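Local coordinates for protein methyltransferase (Thermus thermophilus, PDB 3TMA) that transfers a methyl group from S-adenosyl-L-methionine to the N2 atom of guanosine 6 in tRNA(Phe), at residues A261-F269 and G291-G302; L187-L196 and T216-L225. One frame throughout, in Å; residues are numbered along the deposited sequence. Where two conformers were deposited one is given.

Contact 1: residues A261-F269 and G291-G302; sequences ADARHLPRF and GLFHLYWDFLRG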
ATOM      1  N   ALA A 261      22.904   0.712  15.001  1.00 43.56           N
ATOM      2  CA  ALA A 261      23.131   2.145  14.811  1.00 42.32           C
ATOM      3  C   ALA A 261      22.080   2.953  15.570  1.00 44.03           C
ATOM      4  O   ALA A 261      20.876   2.651  15.506  1.00 42.76           O
ATOM      5  CB  ALA A 261      23.071   2.485  13.352  1.00 38.85           C
ATOM      6  N   ASP A 262      22.527   4.033  16.198  1.00 42.58           N
ATOM      7  CA  ASP A 262      21.631   4.919  16.928  1.00 44.57           C
ATOM      8  C   ASP A 262      21.256   6.048  15.976  1.00 41.82           C
ATOM      9  O   ASP A 262      22.130   6.779  15.522  1.00 41.98           O
ATOM     10  CB  ASP A 262      22.367   5.482  18.154  1.00 47.57           C
ATOM     11  CG  ASP A 262      21.425   6.182  19.137  1.00 54.43           C
ATOM     12  OD1 ASP A 262      20.391   6.750  18.715  1.00 56.29           O
ATOM     13  OD2 ASP A 262      21.724   6.158  20.347  1.00 67.37           O
ATOM     14  N   ALA A 263      19.967   6.189  15.669  1.00 40.09           N
ATOM     15  CA  ALA A 263      19.497   7.240  14.764  1.00 37.64           C
ATOM     16  C   ALA A 263      19.679   8.669  15.291  1.00 37.80           C
ATOM     17  O   ALA A 263      19.557   9.628  14.518  1.00 36.00           O
ATOM     18  CB  ALA A 263      18.021   7.011  14.391  1.00 36.68           C
ATOM     19  N   ARG A 264      19.994   8.818  16.575  1.00 39.38           N
ATOM     20  CA  ARG A 264      20.320  10.143  17.124  1.00 42.50           C
ATOM     21  C   ARG A 264      21.746  10.577  16.755  1.00 42.78           C
ATOM     22  O   ARG A 264      22.087  11.759  16.898  1.00 42.46           O
ATOM     23  CB  ARG A 264      20.205  10.162  18.658  1.00 46.54           C
ATOM     24  CG  ARG A 264      18.819   9.906  19.235  1.00 50.11           C
ATOM     25  CD  ARG A 264      18.918   9.777  20.759  1.00 59.12           C
ATOM     26  NE  ARG A 264      17.815  10.403  21.502  1.00 65.88           N
ATOM     27  CZ  ARG A 264      16.744   9.744  21.970  0.50 65.71           C
ATOM     28  NH1 ARG A 264      16.596   8.445  21.721  0.50 61.75           N
ATOM     29  NH2 ARG A 264      15.801  10.384  22.673  0.50 61.81           N
ATOM     30  N   HIS A 265      22.578   9.628  16.308  1.00 41.70           N
ATOM     31  CA  HIS A 265      23.968   9.908  15.948  1.00 41.78           C
ATOM     32  C   HIS A 265      24.363   9.262  14.616  1.00 39.41           C
ATOM     33  O   HIS A 265      25.421   8.606  14.518  1.00 38.98           O
ATOM     34  CB  HIS A 265      24.899   9.383  17.041  1.00 47.30           C
ATOM     35  CG  HIS A 265      24.642   9.989  18.384  1.00 56.02           C
ATOM     36  ND1 HIS A 265      24.949  11.303  18.677  1.00 59.38           N
ATOM     37  CD2 HIS A 265      24.077   9.469  19.504  1.00 60.83           C
ATOM     38  CE1 HIS A 265      24.578  11.564  19.919  1.00 66.66           C
ATOM     39  NE2 HIS A 265      24.043  10.472  20.440  1.00 63.49           N
ATOM     40  N   LEU A 266      23.521   9.444  13.602  1.00 35.11           N
ATOM     41  CA  LEU A 266      23.719   8.815  12.279  1.00 35.10           C
ATOM     42  C   LEU A 266      25.107   8.946  11.661  1.00 36.05           C
ATOM     43  O   LEU A 266      25.628   7.979  11.077  1.00 35.11           O
ATOM     44  CB  LEU A 266      22.667   9.300  11.277  1.00 33.73           C
ATOM     45  CG  LEU A 266      21.235   8.838  11.559  1.00 31.90           C
ATOM     46  CD1 LEU A 266      20.308   9.537  10.602  1.00 30.19           C
ATOM     47  CD2 LEU A 266      21.149   7.317  11.468  1.00 31.23           C
ATOM     48  N   PRO A 267      25.740  10.136  11.795  1.00 38.99           N
ATOM     49  CA  PRO A 267      27.088  10.216  11.215  1.00 39.50           C
ATOM     50  C   PRO A 267      28.177   9.358  11.902  1.00 40.34           C
ATOM     51  O   PRO A 267      29.220   9.157  11.299  1.00 41.96           O
ATOM     52  CB  PRO A 267      27.418  11.710  11.266  1.00 42.43           C
ATOM     53  CG  PRO A 267      26.051  12.412  11.485  1.00 40.19           C
ATOM     54  CD  PRO A 267      25.290  11.435  12.329  1.00 38.23           C
ATOM     55  N   ARG A 268      27.918   8.775  13.078  1.00 41.47           N
ATOM     56  CA  ARG A 268      28.863   7.835  13.704  0.50 43.39           C
ATOM     57  C   ARG A 268      28.885   6.509  12.910  1.00 44.47           C
ATOM     58  O   ARG A 268      29.790   5.681  13.075  1.00 47.00           O
ATOM     59  CB  ARG A 268      28.467   7.540  15.163  0.50 44.72           C
ATOM     60  CG  ARG A 268      28.680   8.686  16.171  0.50 44.81           C
ATOM     61  CD  ARG A 268      28.334   8.284  17.617  0.50 46.64           C
ATOM     62  NE  ARG A 268      28.195   9.436  18.506  0.50 44.36           N
ATOM     63  CZ  ARG A 268      27.908   9.369  19.807  0.50 52.92           C
ATOM     64  NH1 ARG A 268      27.739   8.199  20.413  0.50 56.78           N
ATOM     65  NH2 ARG A 268      27.831  10.479  20.523  0.50 55.47           N
ATOM     66  N   PHE A 269      27.882   6.300  12.064  1.00 40.08           N
ATOM     67  CA  PHE A 269      27.605   4.969  11.482  1.00 39.91           C
ATOM     68  C   PHE A 269      27.487   4.920   9.957  1.00 37.82           C
ATOM     69  O   PHE A 269      27.776   3.885   9.344  1.00 37.95           O
ATOM     70  CB  PHE A 269      26.303   4.413  12.076  1.00 37.02           C
ATOM     71  CG  PHE A 269      26.344   4.269  13.566  1.00 41.61           C
ATOM     72  CD1 PHE A 269      27.042   3.207  14.153  1.00 48.87           C
ATOM     73  CD2 PHE A 269      25.762   5.224  14.388  1.00 41.16           C
ATOM     74  CE1 PHE A 269      27.118   3.081  15.550  1.00 52.61           C
ATOM     75  CE2 PHE A 269      25.836   5.106  15.797  1.00 46.96           C
ATOM     76  CZ  PHE A 269      26.510   4.043  16.368  1.00 46.51           C
ATOM     77  N   GLY A 291      11.187  13.381  25.210  1.00 75.60           N
ATOM     78  CA  GLY A 291      12.130  12.379  24.717  1.00 70.77           C
ATOM     79  C   GLY A 291      11.963  12.215  23.217  1.00 64.37           C
ATOM     80  O   GLY A 291      12.943  12.102  22.482  1.00 61.21           O
ATOM     81  N   LEU A 292      10.713  12.203  22.767  1.00 60.39           N
ATOM     82  CA  LEU A 292      10.434  12.149  21.350  1.00 56.14           C
ATOM     83  C   LEU A 292      10.943  13.382  20.601  1.00 51.40           C
ATOM     84  O   LEU A 292      11.537  13.254  19.538  1.00 47.83           O
ATOM     85  CB  LEU A 292       8.950  11.934  21.089  1.00 57.01           C
ATOM     86  CG  LEU A 292       8.604  11.490  19.677  1.00 56.20           C
ATOM     87  CD1 LEU A 292       9.315  10.164  19.293  1.00 54.01           C
ATOM     88  CD2 LEU A 292       7.103  11.348  19.595  1.00 59.56           C
ATOM     89  N   PHE A 293      10.750  14.563  21.166  1.00 51.62           N
ATOM     90  CA  PHE A 293      11.227  15.785  20.534  1.00 49.39           C
ATOM     91  C   PHE A 293      12.740  15.755  20.369  1.00 47.49           C
ATOM     92  O   PHE A 293      13.265  16.224  19.352  1.00 43.91           O
ATOM     93  CB  PHE A 293      10.822  17.034  21.339  1.00 52.39           C
ATOM     94  CG  PHE A 293      11.393  18.324  20.774  1.00 52.55           C
ATOM     95  CD1 PHE A 293      10.890  18.863  19.586  1.00 52.20           C
ATOM     96  CD2 PHE A 293      12.434  18.977  21.405  1.00 56.01           C
ATOM     97  CE1 PHE A 293      11.400  20.043  19.056  1.00 50.90           C
ATOM     98  CE2 PHE A 293      12.950  20.169  20.886  1.00 55.60           C
ATOM     99  CZ  PHE A 293      12.447  20.689  19.701  1.00 52.77           C
ATOM    100  N   HIS A 294      13.419  15.220  21.387  1.00 49.19           N
ATOM    101  CA  HIS A 294      14.875  15.121  21.361  0.50 49.46           C
ATOM    102  C   HIS A 294      15.357  14.093  20.346  1.00 46.35           C
ATOM    103  O   HIS A 294      16.417  14.273  19.744  1.00 45.09           O
ATOM    104  CB  HIS A 294      15.462  14.816  22.748  0.50 53.39           C
ATOM    105  CG  HIS A 294      16.964  14.777  22.772  0.50 56.82           C
ATOM    106  ND1 HIS A 294      17.739  15.915  22.856  0.50 61.28           N
ATOM    107  CD2 HIS A 294      17.831  13.737  22.693  0.50 59.91           C
ATOM    108  CE1 HIS A 294      19.017  15.576  22.868  0.50 63.61           C
ATOM    109  NE2 HIS A 294      19.100  14.260  22.755  0.50 62.70           N
ATOM    110  N   LEU A 295      14.600  13.028  20.138  1.00 45.02           N
ATOM    111  CA  LEU A 295      14.973  12.076  19.076  1.00 41.90           C
ATOM    112  C   LEU A 295      14.813  12.726  17.714  1.00 38.88           C
ATOM    113  O   LEU A 295      15.701  12.591  16.861  1.00 35.79           O
ATOM    114  CB  LEU A 295      14.165  10.776  19.157  1.00 43.04           C
ATOM    115  CG  LEU A 295      14.151   9.787  17.961  1.00 45.40           C
ATOM    116  CD1 LEU A 295      15.521   9.231  17.636  1.00 44.66           C
ATOM    117  CD2 LEU A 295      13.221   8.664  18.327  1.00 50.83           C
ATOM    118  N   TYR A 296      13.698  13.443  17.506  1.00 36.84           N
ATOM    119  CA  TYR A 296      13.483  14.125  16.218  1.00 34.40           C
ATOM    120  C   TYR A 296      14.597  15.149  15.984  1.00 34.50           C
ATOM    121  O   TYR A 296      15.102  15.295  14.872  1.00 30.69           O
ATOM    122  CB  TYR A 296      12.163  14.890  16.214  1.00 35.25           C
ATOM    123  CG  TYR A 296      10.923  14.064  15.929  1.00 41.23           C
ATOM    124  CD1 TYR A 296      11.007  12.715  15.619  1.00 43.86           C
ATOM    125  CD2 TYR A 296       9.653  14.645  16.022  1.00 49.68           C
ATOM    126  CE1 TYR A 296       9.855  11.977  15.306  1.00 48.72           C
ATOM    127  CE2 TYR A 296       8.496  13.914  15.743  1.00 52.23           C
ATOM    128  CZ  TYR A 296       8.612  12.574  15.380  1.00 52.85           C
ATOM    129  OH  TYR A 296       7.463  11.843  15.124  1.00 55.11           O
ATOM    130  N   TRP A 297      14.886  15.922  17.017  1.00 34.16           N
ATOM    131  CA  TRP A 297      15.905  16.973  16.936  1.00 37.46           C
ATOM    132  C   TRP A 297      17.273  16.434  16.447  1.00 36.30           C
ATOM    133  O   TRP A 297      17.868  16.939  15.466  1.00 34.73           O
ATOM    134  CB  TRP A 297      16.075  17.566  18.344  1.00 40.86           C
ATOM    135  CG  TRP A 297      17.107  18.607  18.382  1.00 47.70           C
ATOM    136  CD1 TRP A 297      18.466  18.442  18.549  1.00 48.15           C
ATOM    137  CD2 TRP A 297      16.892  19.989  18.198  1.00 50.24           C
ATOM    138  NE1 TRP A 297      19.095  19.645  18.465  1.00 48.59           N
ATOM    139  CE2 TRP A 297      18.147  20.619  18.278  1.00 54.85           C
ATOM    140  CE3 TRP A 297      15.748  20.769  18.009  1.00 54.99           C
ATOM    141  CZ2 TRP A 297      18.290  21.988  18.170  1.00 59.30           C
ATOM    142  CZ3 TRP A 297      15.892  22.129  17.911  1.00 58.55           C
ATOM    143  CH2 TRP A 297      17.152  22.723  17.975  1.00 60.79           C
ATOM    144  N   ASP A 298      17.762  15.400  17.134  1.00 36.49           N
ATOM    145  CA  ASP A 298      19.038  14.779  16.798  1.00 38.48           C
ATOM    146  C   ASP A 298      18.993  14.026  15.458  1.00 35.79           C
ATOM    147  O   ASP A 298      19.954  14.065  14.684  1.00 34.72           O
ATOM    148  CB  ASP A 298      19.446  13.780  17.882  1.00 40.76           C
ATOM    149  CG  ASP A 298      19.789  14.444  19.222  1.00 50.07           C
ATOM    150  OD1 ASP A 298      19.960  15.691  19.295  1.00 50.02           O
ATOM    151  OD2 ASP A 298      19.891  13.680  20.217  1.00 59.44           O
ATOM    152  N   PHE A 299      17.905  13.303  15.210  1.00 32.25           N
ATOM    153  CA  PHE A 299      17.799  12.586  13.968  1.00 30.61           C
ATOM    154  C   PHE A 299      17.795  13.553  12.777  1.00 28.97           C
ATOM    155  O   PHE A 299      18.465  13.309  11.782  1.00 27.06           O
ATOM    156  CB  PHE A 299      16.546  11.690  13.915  1.00 31.70           C
ATOM    157  CG  PHE A 299      16.144  11.317  12.500  1.00 27.40           C
ATOM    158  CD1 PHE A 299      16.922  10.445  11.764  1.00 28.30           C
ATOM    159  CD2 PHE A 299      15.004  11.851  11.929  1.00 32.45           C
ATOM    160  CE1 PHE A 299      16.601  10.122  10.459  1.00 29.17           C
ATOM    161  CE2 PHE A 299      14.652  11.547  10.626  1.00 31.96           C
ATOM    162  CZ  PHE A 299      15.472  10.710   9.869  1.00 31.51           C
ATOM    163  N   LEU A 300      17.008  14.625  12.840  1.00 27.64           N
ATOM    164  CA  LEU A 300      16.913  15.486  11.643  1.00 26.68           C
ATOM    165  C   LEU A 300      18.238  16.188  11.378  1.00 28.20           C
ATOM    166  O   LEU A 300      18.567  16.484  10.241  1.00 27.86           O
ATOM    167  CB  LEU A 300      15.807  16.521  11.773  1.00 25.68           C
ATOM    168  CG  LEU A 300      14.410  15.894  11.738  1.00 29.16           C
ATOM    169  CD1 LEU A 300      13.372  16.877  12.298  1.00 30.88           C
ATOM    170  CD2 LEU A 300      14.061  15.395  10.309  1.00 32.58           C
ATOM    171  N   ARG A 301      18.963  16.533  12.435  1.00 30.14           N
ATOM    172  CA  ARG A 301      20.264  17.159  12.231  1.00 32.58           C
ATOM    173  C   ARG A 301      21.304  16.203  11.651  1.00 31.83           C
ATOM    174  O   ARG A 301      22.108  16.595  10.797  1.00 32.27           O
ATOM    175  CB  ARG A 301      20.745  17.903  13.492  1.00 33.77           C
ATOM    176  CG  ARG A 301      20.039  19.279  13.593  1.00 36.54           C
ATOM    177  CD  ARG A 301      19.910  19.787  15.034  1.00 39.33           C
ATOM    178  NE  ARG A 301      19.051  20.969  15.010  1.00 44.03           N
ATOM    179  CZ  ARG A 301      17.726  20.922  14.875  1.00 46.33           C
ATOM    180  NH1 ARG A 301      17.087  19.737  14.777  1.00 43.86           N
ATOM    181  NH2 ARG A 301      17.053  22.055  14.782  1.00 48.42           N
ATOM    182  N   GLY A 302      21.290  14.959  12.114  1.00 29.83           N
ATOM    183  CA  GLY A 302      22.143  13.930  11.517  1.00 29.17           C
ATOM    184  C   GLY A 302      21.766  13.720  10.051  1.00 29.52           C
ATOM    185  O   GLY A 302      22.650  13.520   9.184  1.00 29.18           O
TER
HETATM  186  O   HOH W   1      21.449  11.492  13.747  1.00 29.50           O

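Contact 2: residues L187-L196 and T216-L225; sequences LTPVLAQALL and TIALEAASTL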
ATOM      1  N   LEU A 187       3.627  -1.082   9.399  1.00 70.99           N
ATOM      2  CA  LEU A 187       4.243  -0.503   8.196  1.00 61.69           C
ATOM      3  C   LEU A 187       4.355  -1.456   6.996  1.00 54.38           C
ATOM      4  O   LEU A 187       5.247  -2.298   6.956  1.00 51.99           O
ATOM      5  CB  LEU A 187       5.609   0.077   8.498  1.00 62.08           C
ATOM      6  CG  LEU A 187       6.133   0.647   7.177  1.00 61.02           C
ATOM      7  CD1 LEU A 187       5.600   2.029   6.981  1.00 61.77           C
ATOM      8  CD2 LEU A 187       7.614   0.655   7.140  1.00 61.81           C
ATOM      9  N   THR A 188       3.529  -1.243   5.983  1.00 47.88           N
ATOM     10  CA  THR A 188       3.424  -2.228   4.903  1.00 44.78           C
ATOM     11  C   THR A 188       4.517  -1.965   3.873  1.00 39.68           C
ATOM     12  O   THR A 188       4.984  -0.817   3.741  1.00 37.44           O
ATOM     13  CB  THR A 188       2.048  -2.131   4.215  1.00 44.26           C
ATOM     14  OG1 THR A 188       1.931  -0.837   3.605  1.00 46.69           O
ATOM     15  CG2 THR A 188       0.944  -2.228   5.250  1.00 46.95           C
ATOM     16  N   PRO A 189       4.819  -2.974   3.033  1.00 37.16           N
ATOM     17  CA  PRO A 189       5.667  -2.673   1.868  1.00 34.26           C
ATOM     18  C   PRO A 189       5.052  -1.611   0.925  1.00 31.63           C
ATOM     19  O   PRO A 189       5.794  -0.902   0.237  1.00 29.19           O
ATOM     20  CB  PRO A 189       5.790  -4.043   1.157  1.00 35.64           C
ATOM     21  CG  PRO A 189       5.666  -5.030   2.258  1.00 36.21           C
ATOM     22  CD  PRO A 189       4.682  -4.433   3.257  1.00 37.55           C
ATOM     23  N   VAL A 190       3.721  -1.492   0.890  1.00 31.20           N
ATOM     24  CA  VAL A 190       3.089  -0.455   0.046  1.00 30.40           C
ATOM     25  C   VAL A 190       3.461   0.984   0.517  1.00 32.90           C
ATOM     26  O   VAL A 190       3.796   1.848  -0.283  1.00 32.47           O
ATOM     27  CB  VAL A 190       1.565  -0.640  -0.001  1.00 33.31           C
ATOM     28  CG1 VAL A 190       0.899   0.595  -0.643  1.00 29.42           C
ATOM     29  CG2 VAL A 190       1.221  -1.940  -0.820  1.00 29.91           C
ATOM     30  N   LEU A 191       3.396   1.214   1.819  1.00 33.59           N
ATOM     31  CA  LEU A 191       3.830   2.471   2.395  1.00 36.43           C
ATOM     32  C   LEU A 191       5.318   2.741   2.202  1.00 34.62           C
ATOM     33  O   LEU A 191       5.714   3.872   1.851  1.00 35.27           O
ATOM     34  CB  LEU A 191       3.504   2.514   3.880  1.00 39.20           C
ATOM     35  CG  LEU A 191       2.363   3.500   4.101  1.00 49.68           C
ATOM     36  CD1 LEU A 191       1.903   3.430   5.554  1.00 57.67           C
ATOM     37  CD2 LEU A 191       2.894   4.893   3.727  1.00 48.54           C
ATOM     38  N   ALA A 192       6.135   1.708   2.346  1.00 33.05           N
ATOM     39  CA  ALA A 192       7.558   1.822   2.030  1.00 32.09           C
ATOM     40  C   ALA A 192       7.824   2.230   0.568  1.00 31.65           C
ATOM     41  O   ALA A 192       8.673   3.096   0.289  1.00 33.04           O
ATOM     42  CB  ALA A 192       8.268   0.483   2.356  1.00 31.36           C
ATOM     43  N   GLN A 193       7.138   1.586  -0.366  1.00 30.29           N
ATOM     44  CA  GLN A 193       7.243   1.941  -1.825  1.00 29.61           C
ATOM     45  C   GLN A 193       6.807   3.401  -2.076  1.00 30.78           C
ATOM     46  O   GLN A 193       7.429   4.144  -2.868  1.00 29.38           O
ATOM     47  CB  GLN A 193       6.355   0.982  -2.658  1.00 31.09           C
ATOM     48  CG  GLN A 193       6.265   1.317  -4.175  1.00 27.14           C
ATOM     49  CD  GLN A 193       7.584   1.076  -4.897  1.00 35.82           C
ATOM     50  OE1 GLN A 193       7.881   1.762  -5.862  1.00 36.99           O
ATOM     51  NE2 GLN A 193       8.391   0.126  -4.409  1.00 28.92           N
ATOM     52  N   ALA A 194       5.752   3.835  -1.365  1.00 31.85           N
ATOM     53  CA  ALA A 194       5.311   5.238  -1.466  1.00 32.49           C
ATOM     54  C   ALA A 194       6.376   6.226  -0.960  1.00 33.52           C
ATOM     55  O   ALA A 194       6.598   7.276  -1.593  1.00 33.60           O
ATOM     56  CB  ALA A 194       3.994   5.442  -0.681  1.00 32.79           C
ATOM     57  N   LEU A 195       7.049   5.916   0.162  1.00 32.70           N
ATOM     58  CA  LEU A 195       8.142   6.814   0.614  1.00 34.67           C
ATOM     59  C   LEU A 195       9.243   6.925  -0.448  1.00 33.90           C
ATOM     60  O   LEU A 195       9.803   8.019  -0.699  1.00 34.22           O
ATOM     61  CB  LEU A 195       8.782   6.322   1.935  1.00 35.81           C
ATOM     62  CG  LEU A 195       7.857   6.349   3.154  1.00 40.52           C
ATOM     63  CD1 LEU A 195       8.576   5.757   4.395  1.00 41.26           C
ATOM     64  CD2 LEU A 195       7.399   7.806   3.415  1.00 35.24           C
ATOM     65  N   LEU A 196       9.609   5.776  -1.007  1.00 32.16           N
ATOM     66  CA  LEU A 196      10.579   5.691  -2.095  0.50 32.37           C
ATOM     67  C   LEU A 196      10.230   6.640  -3.261  1.00 33.98           C
ATOM     68  O   LEU A 196      11.055   7.419  -3.728  1.00 33.84           O
ATOM     69  CB  LEU A 196      10.571   4.255  -2.587  0.50 31.50           C
ATOM     70  CG  LEU A 196      11.748   3.624  -3.284  0.50 33.40           C
ATOM     71  CD1 LEU A 196      13.039   3.802  -2.488  0.50 31.30           C
ATOM     72  CD2 LEU A 196      11.401   2.156  -3.452  0.50 33.80           C
ATOM     73  N   THR A 216      11.700  -3.747   6.537  1.00 28.31           N
ATOM     74  CA  THR A 216      10.740  -3.542   5.427  1.00 29.27           C
ATOM     75  C   THR A 216      11.089  -2.454   4.419  1.00 27.85           C
ATOM     76  O   THR A 216      11.060  -2.703   3.187  1.00 26.17           O
ATOM     77  CB  THR A 216       9.318  -3.297   5.933  1.00 32.95           C
ATOM     78  OG1 THR A 216       8.909  -4.412   6.741  1.00 35.60           O
ATOM     79  CG2 THR A 216       8.344  -3.142   4.742  1.00 30.57           C
ATOM     80  N   ILE A 217      11.483  -1.275   4.915  1.00 24.12           N
ATOM     81  CA  ILE A 217      11.829  -0.174   4.009  1.00 26.03           C
ATOM     82  C   ILE A 217      13.106  -0.470   3.191  1.00 25.60           C
ATOM     83  O   ILE A 217      13.122  -0.256   1.964  1.00 23.20           O
ATOM     84  CB  ILE A 217      11.991   1.148   4.758  1.00 25.50           C
ATOM     85  CG1 ILE A 217      10.622   1.659   5.207  1.00 25.97           C
ATOM     86  CG2 ILE A 217      12.598   2.201   3.858  1.00 25.04           C
ATOM     87  CD1 ILE A 217      10.733   2.767   6.306  1.00 26.77           C
ATOM     88  N   ALA A 218      14.134  -1.020   3.852  1.00 22.95           N
ATOM     89  CA  ALA A 218      15.369  -1.406   3.148  1.00 22.53           C
ATOM     90  C   ALA A 218      15.130  -2.457   2.055  1.00 23.14           C
ATOM     91  O   ALA A 218      15.719  -2.368   0.969  1.00 22.89           O
ATOM     92  CB  ALA A 218      16.469  -1.919   4.152  1.00 23.06           C
ATOM     93  N   LEU A 219      14.291  -3.458   2.347  1.00 22.31           N
ATOM     94  CA  LEU A 219      14.060  -4.533   1.404  1.00 24.28           C
ATOM     95  C   LEU A 219      13.269  -3.975   0.235  1.00 24.09           C
ATOM     96  O   LEU A 219      13.528  -4.358  -0.906  1.00 24.90           O
ATOM     97  CB  LEU A 219      13.252  -5.684   2.085  1.00 26.26           C
ATOM     98  CG  LEU A 219      13.956  -6.349   3.294  1.00 31.95           C
ATOM     99  CD1 LEU A 219      12.972  -7.200   4.135  1.00 32.90           C
ATOM    100  CD2 LEU A 219      15.110  -7.219   2.813  1.00 33.26           C
ATOM    101  N   GLU A 220      12.225  -3.162   0.512  1.00 21.49           N
ATOM    102  CA  GLU A 220      11.459  -2.535  -0.576  1.00 23.50           C
ATOM    103  C   GLU A 220      12.348  -1.696  -1.509  1.00 24.03           C
ATOM    104  O   GLU A 220      12.255  -1.785  -2.776  1.00 26.00           O
ATOM    105  CB  GLU A 220      10.284  -1.714  -0.042  1.00 23.68           C
ATOM    106  CG  GLU A 220       9.351  -1.165  -1.166  1.00 27.06           C
ATOM    107  CD  GLU A 220       8.498  -2.266  -1.892  1.00 34.12           C
ATOM    108  OE1 GLU A 220       8.439  -3.429  -1.441  1.00 34.07           O
ATOM    109  OE2 GLU A 220       7.899  -1.955  -2.934  1.00 31.28           O
ATOM    110  N   ALA A 221      13.221  -0.898  -0.900  1.00 21.76           N
ATOM    111  CA  ALA A 221      14.157  -0.082  -1.655  1.00 22.18           C
ATOM    112  C   ALA A 221      15.107  -0.964  -2.519  1.00 23.13           C
ATOM    113  O   ALA A 221      15.327  -0.692  -3.707  1.00 23.96           O
ATOM    114  CB  ALA A 221      14.991   0.776  -0.680  1.00 22.34           C
ATOM    115  N   ALA A 222      15.731  -1.967  -1.897  1.00 22.03           N
ATOM    116  CA  ALA A 222      16.690  -2.843  -2.624  1.00 24.13           C
ATOM    117  C   ALA A 222      16.004  -3.576  -3.761  1.00 26.09           C
ATOM    118  O   ALA A 222      16.513  -3.603  -4.890  1.00 25.62           O
ATOM    119  CB  ALA A 222      17.364  -3.848  -1.680  1.00 22.95           C
ATOM    120  N   SER A 223      14.800  -4.082  -3.494  1.00 26.50           N
ATOM    121  CA  SER A 223      14.058  -4.858  -4.478  0.50 27.15           C
ATOM    122  C   SER A 223      13.659  -3.971  -5.662  1.00 29.77           C
ATOM    123  O   SER A 223      13.653  -4.415  -6.798  1.00 30.69           O
ATOM    124  CB  SER A 223      12.822  -5.480  -3.817  0.50 28.75           C
ATOM    125  OG  SER A 223      11.882  -5.939  -4.777  0.50 27.75           O
ATOM    126  N   THR A 224      13.351  -2.702  -5.388  1.00 27.91           N
ATOM    127  CA  THR A 224      12.917  -1.756  -6.434  1.00 28.98           C
ATOM    128  C   THR A 224      14.084  -1.141  -7.226  1.00 30.39           C
ATOM    129  O   THR A 224      14.001  -0.995  -8.441  1.00 31.48           O
ATOM    130  CB  THR A 224      12.135  -0.572  -5.801  1.00 28.56           C
ATOM    131  OG1 THR A 224      11.004  -1.099  -5.091  1.00 31.86           O
ATOM    132  CG2 THR A 224      11.659   0.407  -6.913  1.00 31.20           C
ATOM    133  N   LEU A 225      15.135  -0.728  -6.531  1.00 26.51           N
ATOM    134  CA  LEU A 225      16.236   0.030  -7.155  1.00 28.50           C
ATOM    135  C   LEU A 225      17.318  -0.881  -7.771  1.00 30.74           C
ATOM    136  O   LEU A 225      18.068  -0.463  -8.692  1.00 31.35           O
ATOM    137  CB  LEU A 225      16.885   0.950  -6.103  1.00 25.89           C
ATOM    138  CG  LEU A 225      15.943   1.995  -5.504  1.00 27.70           C
ATOM    139  CD1 LEU A 225      16.642   2.788  -4.348  1.00 27.42           C
ATOM    140  CD2 LEU A 225      15.506   2.945  -6.653  1.00 32.67           C
TER

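Contact 1: residues A261-F269 and G291-G302
Arg264 lies along helix 290-305, beside Asp298 and Leu295 for much of its length. CB packs on CB of Asp298, 3.8 Å away, and CG rests on CD1 of Leu295. CD passes near OD2 of Asp298; NE stays 4.1 Å from that same OD2, too far for a salt bridge, so the opposite charges probably attract only loosely. The bend at chi3 (141°) turns the guanidinium, which takes CB of Leu295 over the centre of one face and, in one of the two conformers of His294, CD2 of that ring at its edge, 3.5 Å from NE. NH2 ends 3.3 Å from Gly291 O, at an angle too poor for a hydrogen bond. The loop carrying Arg264 follows strand 257-260 of the Rossmann-fold methyltransferase domain, and its Asp262 and Ala263 probably bind S-adenosyl-L-methionine, as in related enzymes. An Asx turn shapes it: Asp262 OD1 accepts from Arg264 N at 163°. No direct hydrogen bond joins loop and helix. Instead, water 1 donates to Ala263 O and Asp298 O and accepts from Leu266 N. Ala263 O also takes a CA-H...O contact from Phe299 CA (3.5 Å) and lies at the edge of the Phe299 ring. CD1 of Leu266 touches CD1 of that ring at 3.7 Å, while Pro267 CD reaches the backbone of Gly302, where the helix surface has no side chain.

Contact 2: residues L187-L196 and T216-L225
Gln193 and Glu220 carry the polar contact of this helix pair together with Thr224. NE2 of Gln193 gives one hydrogen bond to OE2 of Glu220 (2.6 Å, 147°), on the anti lone pair of that oxygen, and another to OG1 of Thr224 (3.0 Å). Thr224 OG1 lies in the amide plane, whereas the carboxylate stands nearly upright to it, the two planes 82° apart. Both long chains leave with CG anti to the backbone N and then bend at chi2, which turns their polar ends to each other. Thr224 OG1 in turn donates to Glu220 O within its own helix, so the hydroxyl both accepts and donates. The other carboxylate oxygen, OE1, forms salt bridges with Arg71 and Arg177, and Gln193 OE1 accepts from Arg197, which together probably fix the rotation of both groups. In the Rossmann-fold methyltransferase domain this pair packs beside strands 207-209 and 275-278, Ile217 touching Asp209 and Leu277; Thr216, at the start of its helix, probably binds S-adenosyl-L-methionine. The axes of segments 189-196 and 216-225 approach to 8.8 Å and cross at -61°. Thr188 N-caps the first, its OG1 accepting from Leu191 N and also bonded to His27.

Among the apolar contacts, the small CB of Ala192 meets CB of Glu220 (3.8 Å) and CG1 of Ile217, letting the backbones come close. The poorly ordered Leu187 side chain crosses that of Ile217 at about a right angle, CD2 3.7 Å from CG1. CG2 of Thr216 packs against the Pro189 ring. In the conformer described, Leu196 is a knob among Glu220, Ala221, Thr224 and Leu225.

Both contacts belong to the Rossmann-fold methyltransferase domain and follow one another along the chain: contact 2 closes before contact 1 opens. Their centres are 22 Å apart and their nearest atoms about 10 Å, without touching. Contact 2 pairs the helices before and after strand 207-209, contact 1 the loop following edge strand 257-260 with the helix between strands 275-278 and 312-317. These strands are all parallel members of one seven-stranded sheet. Asn279, probably another cofactor-site residue, lies near Leu187 and about 9 Å from the Phe299 side chain. Each contact thus carries part of the probable S-adenosyl-L-methionine site, put together from loops and a helix start after different strands of one sheet.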